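Local coordinates for uncharacterized protein (Staphylococcus saprophyticus subsp. saprophyticus ATCC 15305, PDB 3FOJ), which is of unknown function but folds as a rhodanese-like domain, a family whose active members transfer sulfur through a cysteine-bearing loop, at residues A[55-66]-A[80-91]; A[43-53]-A[72-81]. All coordinates share one frame; numbering follows the deposited sequence.

Overall arrangement
The chain shows how one helix can be the crossover of one contact and a partner in the other. Strands 3-4 and 20-23 come first and flank the pair 82-86 and 58-62 in the parallel sheet. After strand 39-40 the chain enters the connection 43-53, passes through strand 58-62, climbs helix 67-77, and comes back as strand 82-86 before helix 89-93. Interaction 2 closes the first loop by laying 43-53 on that helix; interaction 1 closes the second, pairing the two strands of a beta-alpha-beta unit. The loops cross, since their segments alternate, and share G80 and V81. Edge-to-face packing of F53 on Y59, and a hydrogen bond from A83 N to E77 OE2, join connection, helix and sheet.

Interaction 1: residues A[55-66]-A[80-91]; sequences DNETYYIICKAG and GVNAVNVEGGMD
V81 touches Y59 just ahead of the paired strands: CG1 of V81 meets CD1 of the tyrosine at 4.2 Å, the two side chains crossing at about a right angle. At N82 the backbone O takes the N-H of Y59, while a water links N82 N to E57 O. A83 sets its methyl against CG1 of I61, on the side of the sheet covered by helix 67-77. V84 N donates to Y59 O, and V84 O receives I61 N at 2.9 Å in a nearly straight bond (169° at hydrogen). Its side chain runs beside Y60 in the same direction, with CB 3.8 Å from CD2 of the ring, on the face where I4 also packs. N85 swings CG away from its own N (chi1 -172°), which carries ND2 to a lone pair of G66 O at 3.3 Å; its OD1 is held by S69. V86 N closes the ladder on I61 O, and V86 O reaches C63 N through a second water. The chain then reverses in a type II turn from V86 to G89. M90, a selenomethionine, donates its N-H to C63 O at 2.8 Å; its side chain crosses that of I62 at about a right angle, selenium 3.5 Å from CD1. The carbonyls of C63 and K64 each accept one N-H from the start of helix 89-93, K64 O from D91 N, and G66 N donates to C63 SG at 3.0 Å. These bonds probably help hold the loop after the strand in shape, consistent with the rhodanese active-site loop, in which a cysteine follows this strand.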
loop_
_atom_site.group_PDB
_atom_site.type_symbol
_atom_site.label_atom_id
_atom_site.label_comp_id
_atom_site.label_asym_id
_atom_site.label_seq_id
_atom_site.Cartn_x
_atom_site.Cartn_y
_atom_site.Cartn_z
ATOM N N ASP A 55 3.057 8.241 -13.080
ATOM C CA ASP A 55 4.476 7.925 -13.229
ATOM C C ASP A 55 5.429 8.888 -12.528
ATOM O O ASP A 55 6.600 8.567 -12.327
ATOM C CB ASP A 55 4.844 7.845 -14.713
ATOM C CG ASP A 55 4.082 6.758 -15.444
ATOM O OD1 ASP A 55 4.091 5.603 -14.969
ATOM O OD2 ASP A 55 3.475 7.056 -16.495
ATOM N N ASN A 56 4.932 10.059 -12.148
ATOM C CA ASN A 56 5.766 11.059 -11.492
ATOM C C ASN A 56 5.717 10.940 -9.970
ATOM O O ASN A 56 6.411 11.666 -9.258
ATOM C CB ASN A 56 5.311 12.457 -11.923
ATOM C CG ASN A 56 6.436 13.476 -11.900
ATOM O OD1 ASN A 56 7.504 13.255 -12.475
ATOM N ND2 ASN A 56 6.195 14.607 -11.249
ATOM N N GLU A 57 4.907 10.009 -9.475
ATOM C CA GLU A 57 4.750 9.822 -8.037
ATOM C C GLU A 57 5.191 8.447 -7.550
ATOM O O GLU A 57 5.515 7.566 -8.344
ATOM C CB GLU A 57 3.291 10.057 -7.652
ATOM C CG GLU A 57 2.775 11.433 -8.047
ATOM C CD GLU A 57 1.277 11.572 -7.873
ATOM O OE1 GLU A 57 0.783 11.353 -6.750
ATOM O OE2 GLU A 57 0.590 11.902 -8.864
ATOM N N THR A 58 5.195 8.281 -6.231
ATOM C CA THR A 58 5.586 7.019 -5.609
ATOM C C THR A 58 4.425 6.472 -4.792
ATOM O O THR A 58 3.686 7.226 -4.163
ATOM C CB THR A 58 6.807 7.211 -4.695
ATOM O OG1 THR A 58 7.889 7.744 -5.468
ATOM C CG2 THR A 58 7.238 5.880 -4.084
ATOM N N TYR A 59 4.268 5.152 -4.804
ATOM C CA TYR A 59 3.177 4.511 -4.085
ATOM C C TYR A 59 3.650 3.457 -3.091
ATOM O O TYR A 59 4.490 2.616 -3.412
ATOM C CB TYR A 59 2.210 3.874 -5.086
ATOM C CG TYR A 59 1.588 4.875 -6.028
ATOM C CD1 TYR A 59 2.292 5.368 -7.132
ATOM C CD2 TYR A 59 0.313 5.379 -5.782
ATOM C CE1 TYR A 59 1.733 6.342 -7.962
ATOM C CE2 TYR A 59 -0.249 6.344 -6.594
ATOM C CZ TYR A 59 0.461 6.825 -7.681
ATOM O OH TYR A 59 -0.109 7.798 -8.469
ATOM N N TYR A 60 3.094 3.519 -1.883
ATOM C CA TYR A 60 3.425 2.572 -0.828
ATOM C C TYR A 60 2.343 1.503 -0.853
ATOM O O TYR A 60 1.162 1.805 -0.722
ATOM C CB TYR A 60 3.486 3.291 0.523
ATOM C CG TYR A 60 4.631 4.281 0.601
ATOM C CD1 TYR A 60 4.519 5.561 0.058
ATOM C CD2 TYR A 60 5.849 3.916 1.174
ATOM C CE1 TYR A 60 5.604 6.456 0.082
ATOM C CE2 TYR A 60 6.930 4.796 1.201
ATOM C CZ TYR A 60 6.802 6.058 0.658
ATOM O OH TYR A 60 7.878 6.918 0.692
ATOM N N ILE A 61 2.759 0.254 -1.024
ATOM C CA ILE A 61 1.829 -0.862 -1.147
ATOM C C ILE A 61 1.729 -1.697 0.118
ATOM O O ILE A 61 2.741 -2.116 0.672
ATOM C CB ILE A 61 2.268 -1.774 -2.311
ATOM C CG1 ILE A 61 2.619 -0.917 -3.542
ATOM C CG2 ILE A 61 1.192 -2.802 -2.609
ATOM C CD1 ILE A 61 1.503 -0.002 -4.044
ATOM N N ILE A 62 0.501 -1.959 0.562
ATOM C CA ILE A 62 0.298 -2.746 1.774
ATOM C C ILE A 62 -0.769 -3.830 1.591
ATOM O O ILE A 62 -1.752 -3.636 0.879
ATOM C CB ILE A 62 -0.075 -1.818 2.969
ATOM C CG1 ILE A 62 0.024 -2.590 4.279
ATOM C CG2 ILE A 62 -1.474 -1.239 2.779
ATOM C CD1 ILE A 62 -0.124 -1.703 5.502
ATOM N N CYS A 63 -0.547 -4.979 2.223
ATOM C CA CYS A 63 -1.479 -6.095 2.155
ATOM C C CYS A 63 -1.631 -6.632 3.573
ATOM O O CYS A 63 -1.287 -5.949 4.532
ATOM C CB CYS A 63 -0.948 -7.189 1.224
ATOM S SG CYS A 63 0.585 -7.973 1.762
ATOM N N LYS A 64 -2.150 -7.845 3.714
ATOM C CA LYS A 64 -2.323 -8.424 5.040
ATOM C C LYS A 64 -1.003 -8.751 5.744
ATOM O O LYS A 64 -0.792 -8.342 6.887
ATOM C CB LYS A 64 -3.173 -9.699 4.959
ATOM C CG LYS A 64 -3.227 -10.493 6.265
ATOM C CD LYS A 64 -3.796 -11.886 6.033
ATOM C CE LYS A 64 -3.605 -12.780 7.252
ATOM N NZ LYS A 64 -3.958 -14.198 6.953
ATOM N N ALA A 65 -0.113 -9.465 5.056
ATOM C CA ALA A 65 1.148 -9.894 5.664
ATOM C C ALA A 65 2.481 -9.367 5.130
ATOM O O ALA A 65 3.520 -9.626 5.737
ATOM C CB ALA A 65 1.190 -11.423 5.693
ATOM N N GLY A 66 2.478 -8.655 4.009
ATOM C CA GLY A 66 3.735 -8.126 3.495
ATOM C C GLY A 66 4.357 -8.825 2.297
ATOM O O GLY A 66 5.164 -8.232 1.571
ATOM N N GLY A 80 7.069 0.331 -14.955
ATOM C CA GLY A 80 7.396 1.749 -14.899
ATOM C C GLY A 80 6.844 2.587 -13.761
ATOM O O GLY A 80 6.900 3.814 -13.814
ATOM N N VAL A 81 6.320 1.935 -12.732
ATOM C CA VAL A 81 5.752 2.639 -11.590
ATOM C C VAL A 81 6.711 2.631 -10.403
ATOM O O VAL A 81 7.429 1.655 -10.185
ATOM C CB VAL A 81 4.417 1.983 -11.164
ATOM C CG1 VAL A 81 3.854 2.680 -9.931
ATOM C CG2 VAL A 81 3.421 2.042 -12.315
ATOM N N ASN A 82 6.725 3.722 -9.642
ATOM C CA ASN A 82 7.581 3.813 -8.464
ATOM C C ASN A 82 6.791 3.294 -7.273
ATOM O O ASN A 82 5.813 3.909 -6.857
ATOM C CB ASN A 82 8.001 5.261 -8.210
ATOM C CG ASN A 82 8.631 5.898 -9.425
ATOM O OD1 ASN A 82 7.964 6.595 -10.194
ATOM N ND2 ASN A 82 9.920 5.648 -9.619
ATOM N N ALA A 83 7.221 2.164 -6.720
ATOM C CA ALA A 83 6.518 1.564 -5.592
ATOM C C ALA A 83 7.451 1.109 -4.476
ATOM O O ALA A 83 8.594 0.729 -4.720
ATOM C CB ALA A 83 5.680 0.392 -6.076
ATOM N N VAL A 84 6.933 1.146 -3.254
ATOM C CA VAL A 84 7.675 0.757 -2.064
ATOM C C VAL A 84 6.814 -0.189 -1.237
ATOM O O VAL A 84 5.634 0.074 -1.013
ATOM C CB VAL A 84 8.028 1.992 -1.211
ATOM C CG1 VAL A 84 8.847 1.572 0.002
ATOM C CG2 VAL A 84 8.791 3.006 -2.058
ATOM N N ASN A 85 7.403 -1.291 -0.786
ATOM C CA ASN A 85 6.662 -2.262 0.007
ATOM C C ASN A 85 6.616 -1.879 1.483
ATOM O O ASN A 85 7.586 -1.359 2.028
ATOM C CB ASN A 85 7.302 -3.646 -0.135
ATOM C CG ASN A 85 6.467 -4.736 0.503
ATOM O OD1 ASN A 85 5.270 -4.827 0.255
ATOM N ND2 ASN A 85 7.095 -5.571 1.321
ATOM N N VAL A 86 5.475 -2.113 2.124
ATOM C CA VAL A 86 5.352 -1.837 3.549
ATOM C C VAL A 86 5.523 -3.190 4.237
ATOM O O VAL A 86 4.628 -4.039 4.205
ATOM C CB VAL A 86 3.980 -1.247 3.906
ATOM C CG1 VAL A 86 3.918 -0.977 5.404
ATOM C CG2 VAL A 86 3.751 0.043 3.129
ATOM N N GLU A 87 6.687 -3.393 4.843
ATOM C CA GLU A 87 6.998 -4.659 5.496
ATOM C C GLU A 87 6.044 -5.043 6.621
ATOM O O GLU A 87 5.608 -4.198 7.401
ATOM C CB GLU A 87 8.429 -4.629 6.041
ATOM C CG GLU A 87 9.460 -4.098 5.053
ATOM C CD GLU A 87 10.888 -4.364 5.494
ATOM O OE1 GLU A 87 11.186 -4.192 6.697
ATOM O OE2 GLU A 87 11.715 -4.735 4.634
ATOM N N GLY A 88 5.713 -6.329 6.689
ATOM C CA GLY A 88 4.838 -6.812 7.744
ATOM C C GLY A 88 3.346 -6.733 7.487
ATOM O O GLY A 88 2.571 -7.444 8.125
ATOM N N GLY A 89 2.935 -5.854 6.578
ATOM C CA GLY A 89 1.527 -5.715 6.252
ATOM C C GLY A 89 0.640 -5.132 7.338
ATOM O O GLY A 89 1.121 -4.624 8.357
HETATM N N MSE A 90 -0.669 -5.196 7.109
HETATM C CA MSE A 90 -1.635 -4.681 8.068
HETATM C C MSE A 90 -1.568 -5.451 9.384
HETATM O O MSE A 90 -1.996 -4.944 10.424
HETATM C CB MSE A 90 -3.050 -4.736 7.483
HETATM C CG MSE A 90 -3.307 -3.704 6.379
HETATM SE SE MSE A 90 -3.299 -1.858 7.011
HETATM C CE MSE A 90 -5.075 -1.820 7.779
ATOM N N ASP A 91 -1.039 -6.672 9.346
ATOM C CA ASP A 91 -0.899 -7.454 10.574
ATOM C C ASP A 91 -0.037 -6.648 11.541
ATOM O O ASP A 91 -0.372 -6.497 12.714
ATOM C CB ASP A 91 -0.197 -8.797 10.322
ATOM C CG ASP A 91 -1.081 -9.806 9.617
ATOM O OD1 ASP A 91 -2.320 -9.686 9.697
ATOM O OD2 ASP A 91 -0.528 -10.740 8.998
HETATM O O HOH W 1 4.974 5.840 -10.312
HETATM O O HOH W 2 2.236 -5.180 3.224
#

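Interaction 2: residues A[43-53]-A[72-81]; sequences MNSIPDNLNYF and VVQYLEQNGV
F53 and L76 cross at about a right angle, and the leucine lays CD2 over one face of the phenyl ring, 4.1 Å from its centroid and only 19° off the normal. This is a CH-pi contact, and Y52 CD2 covers the opposite face, so the ring is sandwiched between its own neighbour and the helix. From the same helix residue, L76 CD2 also touches L50 CD2 at 3.9 Å; those two leucines slide past each other in opposite directions. Beyond the end of the helix, both methyls of V81 reach CB of F53.

Y75 offers the second surface. With CG swung opposite its backbone N (chi1 179°), its ring extends into the connection 43-53, with its two short 3-10 turns, where I46 slides past it head to tail and puts CG2 3.8 Å from CD2. P47 instead crosses the phenol end at about a right angle, its CB 3.4 Å from Y75 OH. On one face of the ring sits the amide of N79, with ND2 3.3 Å above the centre. That amide is held there by its own bond from ND2 to Y75 O, and its OD1 lies near CD1 of L50. At the other end of the contact, M43 crosses V72 at a slant, CG to CG2 at 3.7 Å.

Within the connection, N49 ND2 and D48 N approach S45 O from opposite faces of its plane, bracing the turn that presents I46 and P47. A Schellman motif closes the helix at G80 and directs V81 toward F53. The contacts between the segments are mainly carbon on carbon, and where Y75 OH and N79 OD1 take part they lie against carbon atoms of P47 and L50. This implies that the rhodanese-like domain joins the connection to helix 67-77 largely by van der Waals packing, with I46, F53, V72, L76 and V81 buried and the P47 and N79 end more open.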
loop_
_atom_site.group_PDB
_atom_site.type_symbol
_atom_site.label_atom_id
_atom_site.label_comp_id
_atom_site.label_asym_id
_atom_site.label_seq_id
_atom_site.Cartn_x
_atom_site.Cartn_y
_atom_site.Cartn_z
HETATM N N MSE A 43 -5.201 -6.993 -5.265
HETATM C CA MSE A 43 -4.046 -7.479 -6.016
HETATM C C MSE A 43 -4.403 -8.053 -7.384
HETATM O O MSE A 43 -3.749 -7.748 -8.384
HETATM C CB MSE A 43 -3.291 -8.542 -5.213
HETATM C CG MSE A 43 -2.100 -9.127 -5.973
HETATM SE SE MSE A 43 -1.092 -10.454 -4.989
HETATM C CE MSE A 43 -2.139 -12.020 -5.413
ATOM N N ASN A 44 -5.437 -8.888 -7.425
ATOM C CA ASN A 44 -5.850 -9.511 -8.676
ATOM C C ASN A 44 -6.187 -8.507 -9.771
ATOM O O ASN A 44 -6.052 -8.805 -10.958
ATOM C CB ASN A 44 -7.067 -10.410 -8.445
ATOM C CG ASN A 44 -7.445 -11.199 -9.684
ATOM O OD1 ASN A 44 -6.714 -12.095 -10.101
ATOM N ND2 ASN A 44 -8.581 -10.856 -10.287
ATOM N N SER A 45 -6.632 -7.322 -9.373
ATOM C CA SER A 45 -7.018 -6.298 -10.335
ATOM C C SER A 45 -5.923 -5.294 -10.666
ATOM O O SER A 45 -6.128 -4.415 -11.492
ATOM C CB SER A 45 -8.247 -5.543 -9.825
ATOM O OG SER A 45 -7.973 -4.914 -8.590
ATOM N N ILE A 46 -4.764 -5.414 -10.027
ATOM C CA ILE A 46 -3.678 -4.476 -10.286
ATOM C C ILE A 46 -3.289 -4.372 -11.771
ATOM O O ILE A 46 -3.094 -3.271 -12.285
ATOM C CB ILE A 46 -2.436 -4.820 -9.412
ATOM C CG1 ILE A 46 -2.672 -4.338 -7.972
ATOM C CG2 ILE A 46 -1.175 -4.192 -10.006
ATOM C CD1 ILE A 46 -2.672 -2.823 -7.805
ATOM N N PRO A 47 -3.174 -5.508 -12.483
ATOM C CA PRO A 47 -2.805 -5.439 -13.905
ATOM C C PRO A 47 -3.752 -4.613 -14.779
ATOM O O PRO A 47 -3.337 -4.047 -15.793
ATOM C CB PRO A 47 -2.767 -6.906 -14.317
ATOM C CG PRO A 47 -2.280 -7.572 -13.074
ATOM C CD PRO A 47 -3.111 -6.898 -11.999
ATOM N N ASP A 48 -5.020 -4.546 -14.387
ATOM C CA ASP A 48 -6.008 -3.788 -15.152
ATOM C C ASP A 48 -6.197 -2.368 -14.635
ATOM O O ASP A 48 -7.037 -1.627 -15.144
ATOM C CB ASP A 48 -7.362 -4.510 -15.138
ATOM C CG ASP A 48 -7.400 -5.699 -16.077
ATOM O OD1 ASP A 48 -7.153 -5.512 -17.288
ATOM O OD2 ASP A 48 -7.687 -6.819 -15.609
ATOM N N ASN A 49 -5.414 -1.979 -13.636
ATOM C CA ASN A 49 -5.540 -0.641 -13.072
ATOM C C ASN A 49 -4.244 0.161 -13.083
ATOM O O ASN A 49 -4.037 1.024 -12.233
ATOM C CB ASN A 49 -6.088 -0.733 -11.646
ATOM C CG ASN A 49 -7.558 -1.100 -11.618
ATOM O OD1 ASN A 49 -8.428 -0.235 -11.725
ATOM N ND2 ASN A 49 -7.844 -2.390 -11.499
ATOM N N LEU A 50 -3.380 -0.116 -14.054
ATOM C CA LEU A 50 -2.111 0.597 -14.153
ATOM C C LEU A 50 -2.297 2.088 -14.440
ATOM O O LEU A 50 -1.450 2.902 -14.078
ATOM C CB LEU A 50 -1.228 -0.048 -15.231
ATOM C CG LEU A 50 -0.643 -1.418 -14.865
ATOM C CD1 LEU A 50 0.128 -2.000 -16.043
ATOM C CD2 LEU A 50 0.277 -1.263 -13.660
ATOM N N ASN A 51 -3.412 2.447 -15.069
ATOM C CA ASN A 51 -3.687 3.846 -15.391
ATOM C C ASN A 51 -3.932 4.695 -14.140
ATOM O O ASN A 51 -3.924 5.926 -14.201
ATOM C CB ASN A 51 -4.886 3.930 -16.347
ATOM C CG ASN A 51 -5.155 5.341 -16.833
ATOM O OD1 ASN A 51 -6.021 6.038 -16.308
ATOM N ND2 ASN A 51 -4.404 5.770 -17.842
ATOM N N TYR A 52 -4.149 4.039 -13.003
ATOM C CA TYR A 52 -4.368 4.753 -11.747
ATOM C C TYR A 52 -3.080 5.419 -11.265
ATOM O O TYR A 52 -3.109 6.504 -10.680
ATOM C CB TYR A 52 -4.843 3.789 -10.650
ATOM C CG TYR A 52 -4.828 4.401 -9.264
ATOM C CD1 TYR A 52 -5.859 5.243 -8.842
ATOM C CD2 TYR A 52 -3.762 4.178 -8.390
ATOM C CE1 TYR A 52 -5.825 5.851 -7.590
ATOM C CE2 TYR A 52 -3.721 4.784 -7.136
ATOM C CZ TYR A 52 -4.754 5.617 -6.744
ATOM O OH TYR A 52 -4.715 6.225 -5.509
ATOM N N PHE A 53 -1.958 4.752 -11.517
ATOM C CA PHE A 53 -0.642 5.204 -11.070
ATOM C C PHE A 53 0.020 6.304 -11.898
ATOM O O PHE A 53 0.253 6.143 -13.098
ATOM C CB PHE A 53 0.292 3.991 -10.983
ATOM C CG PHE A 53 -0.206 2.912 -10.057
ATOM C CD1 PHE A 53 0.089 2.946 -8.696
ATOM C CD2 PHE A 53 -0.999 1.875 -10.543
ATOM C CE1 PHE A 53 -0.406 1.968 -7.831
ATOM C CE2 PHE A 53 -1.503 0.895 -9.691
ATOM C CZ PHE A 53 -1.202 0.939 -8.329
ATOM N N VAL A 72 3.364 -7.230 -5.667
ATOM C CA VAL A 72 2.761 -6.119 -6.387
ATOM C C VAL A 72 3.798 -5.031 -6.675
ATOM O O VAL A 72 3.792 -4.436 -7.750
ATOM C CB VAL A 72 1.580 -5.517 -5.588
ATOM C CG1 VAL A 72 1.120 -4.212 -6.219
ATOM C CG2 VAL A 72 0.429 -6.510 -5.553
ATOM N N VAL A 73 4.684 -4.769 -5.717
ATOM C CA VAL A 73 5.714 -3.755 -5.909
ATOM C C VAL A 73 6.610 -4.130 -7.088
ATOM O O VAL A 73 6.884 -3.297 -7.944
ATOM C CB VAL A 73 6.566 -3.573 -4.630
ATOM C CG1 VAL A 73 7.784 -2.689 -4.917
ATOM C CG2 VAL A 73 5.710 -2.935 -3.539
ATOM N N GLN A 74 7.055 -5.382 -7.136
ATOM C CA GLN A 74 7.906 -5.834 -8.235
ATOM C C GLN A 74 7.171 -5.693 -9.564
ATOM O O GLN A 74 7.741 -5.238 -10.559
ATOM C CB GLN A 74 8.325 -7.289 -8.025
ATOM C CG GLN A 74 9.326 -7.486 -6.897
ATOM C CD GLN A 74 9.874 -8.896 -6.850
ATOM O OE1 GLN A 74 9.141 -9.853 -6.603
ATOM N NE2 GLN A 74 11.172 -9.032 -7.093
ATOM N N TYR A 75 5.901 -6.079 -9.576
ATOM C CA TYR A 75 5.096 -5.978 -10.782
ATOM C C TYR A 75 4.993 -4.519 -11.225
ATOM O O TYR A 75 5.191 -4.198 -12.397
ATOM C CB TYR A 75 3.696 -6.540 -10.527
ATOM C CG TYR A 75 2.794 -6.450 -11.728
ATOM C CD1 TYR A 75 2.910 -7.356 -12.783
ATOM C CD2 TYR A 75 1.857 -5.428 -11.837
ATOM C CE1 TYR A 75 2.115 -7.240 -13.915
ATOM C CE2 TYR A 75 1.058 -5.303 -12.965
ATOM C CZ TYR A 75 1.194 -6.210 -14.000
ATOM O OH TYR A 75 0.416 -6.078 -15.122
ATOM N N LEU A 76 4.687 -3.631 -10.282
ATOM C CA LEU A 76 4.566 -2.213 -10.599
ATOM C C LEU A 76 5.874 -1.638 -11.142
ATOM O O LEU A 76 5.874 -0.949 -12.160
ATOM C CB LEU A 76 4.112 -1.429 -9.363
ATOM C CG LEU A 76 2.672 -1.719 -8.928
ATOM C CD1 LEU A 76 2.379 -0.981 -7.637
ATOM C CD2 LEU A 76 1.693 -1.289 -10.023
ATOM N N GLU A 77 6.989 -1.928 -10.474
ATOM C CA GLU A 77 8.284 -1.419 -10.926
ATOM C C GLU A 77 8.618 -1.904 -12.336
ATOM O O GLU A 77 9.192 -1.163 -13.135
ATOM C CB GLU A 77 9.396 -1.841 -9.958
ATOM C CG GLU A 77 9.429 -1.069 -8.634
ATOM C CD GLU A 77 10.016 0.335 -8.764
ATOM O OE1 GLU A 77 10.700 0.627 -9.772
ATOM O OE2 GLU A 77 9.810 1.147 -7.838
ATOM N N GLN A 78 8.246 -3.141 -12.647
ATOM C CA GLN A 78 8.509 -3.707 -13.967
ATOM C C GLN A 78 7.558 -3.143 -15.023
ATOM O O GLN A 78 7.639 -3.489 -16.205
ATOM C CB GLN A 78 8.436 -5.238 -13.904
ATOM C CG GLN A 78 9.514 -5.832 -12.995
ATOM C CD GLN A 78 9.477 -7.346 -12.900
ATOM O OE1 GLN A 78 10.140 -7.935 -12.043
ATOM N NE2 GLN A 78 8.715 -7.982 -13.778
ATOM N N ASN A 79 6.653 -2.269 -14.588
ATOM C CA ASN A 79 5.717 -1.619 -15.494
ATOM C C ASN A 79 5.904 -0.095 -15.444
ATOM O O ASN A 79 5.021 0.672 -15.830
ATOM C CB ASN A 79 4.272 -2.030 -15.159
ATOM C CG ASN A 79 3.895 -3.379 -15.770
ATOM O OD1 ASN A 79 3.662 -3.481 -16.977
ATOM N ND2 ASN A 79 3.849 -4.418 -14.945
ATOM N N GLY A 80 7.069 0.331 -14.955
ATOM C CA GLY A 80 7.396 1.749 -14.899
ATOM C C GLY A 80 6.844 2.587 -13.761
ATOM O O GLY A 80 6.900 3.814 -13.814
ATOM N N VAL A 81 6.320 1.935 -12.732
ATOM C CA VAL A 81 5.752 2.639 -11.590
ATOM C C VAL A 81 6.711 2.631 -10.403
ATOM O O VAL A 81 7.429 1.655 -10.185
ATOM C CB VAL A 81 4.417 1.983 -11.164
ATOM C CG1 VAL A 81 3.854 2.680 -9.931
ATOM C CG2 VAL A 81 3.421 2.042 -12.315
#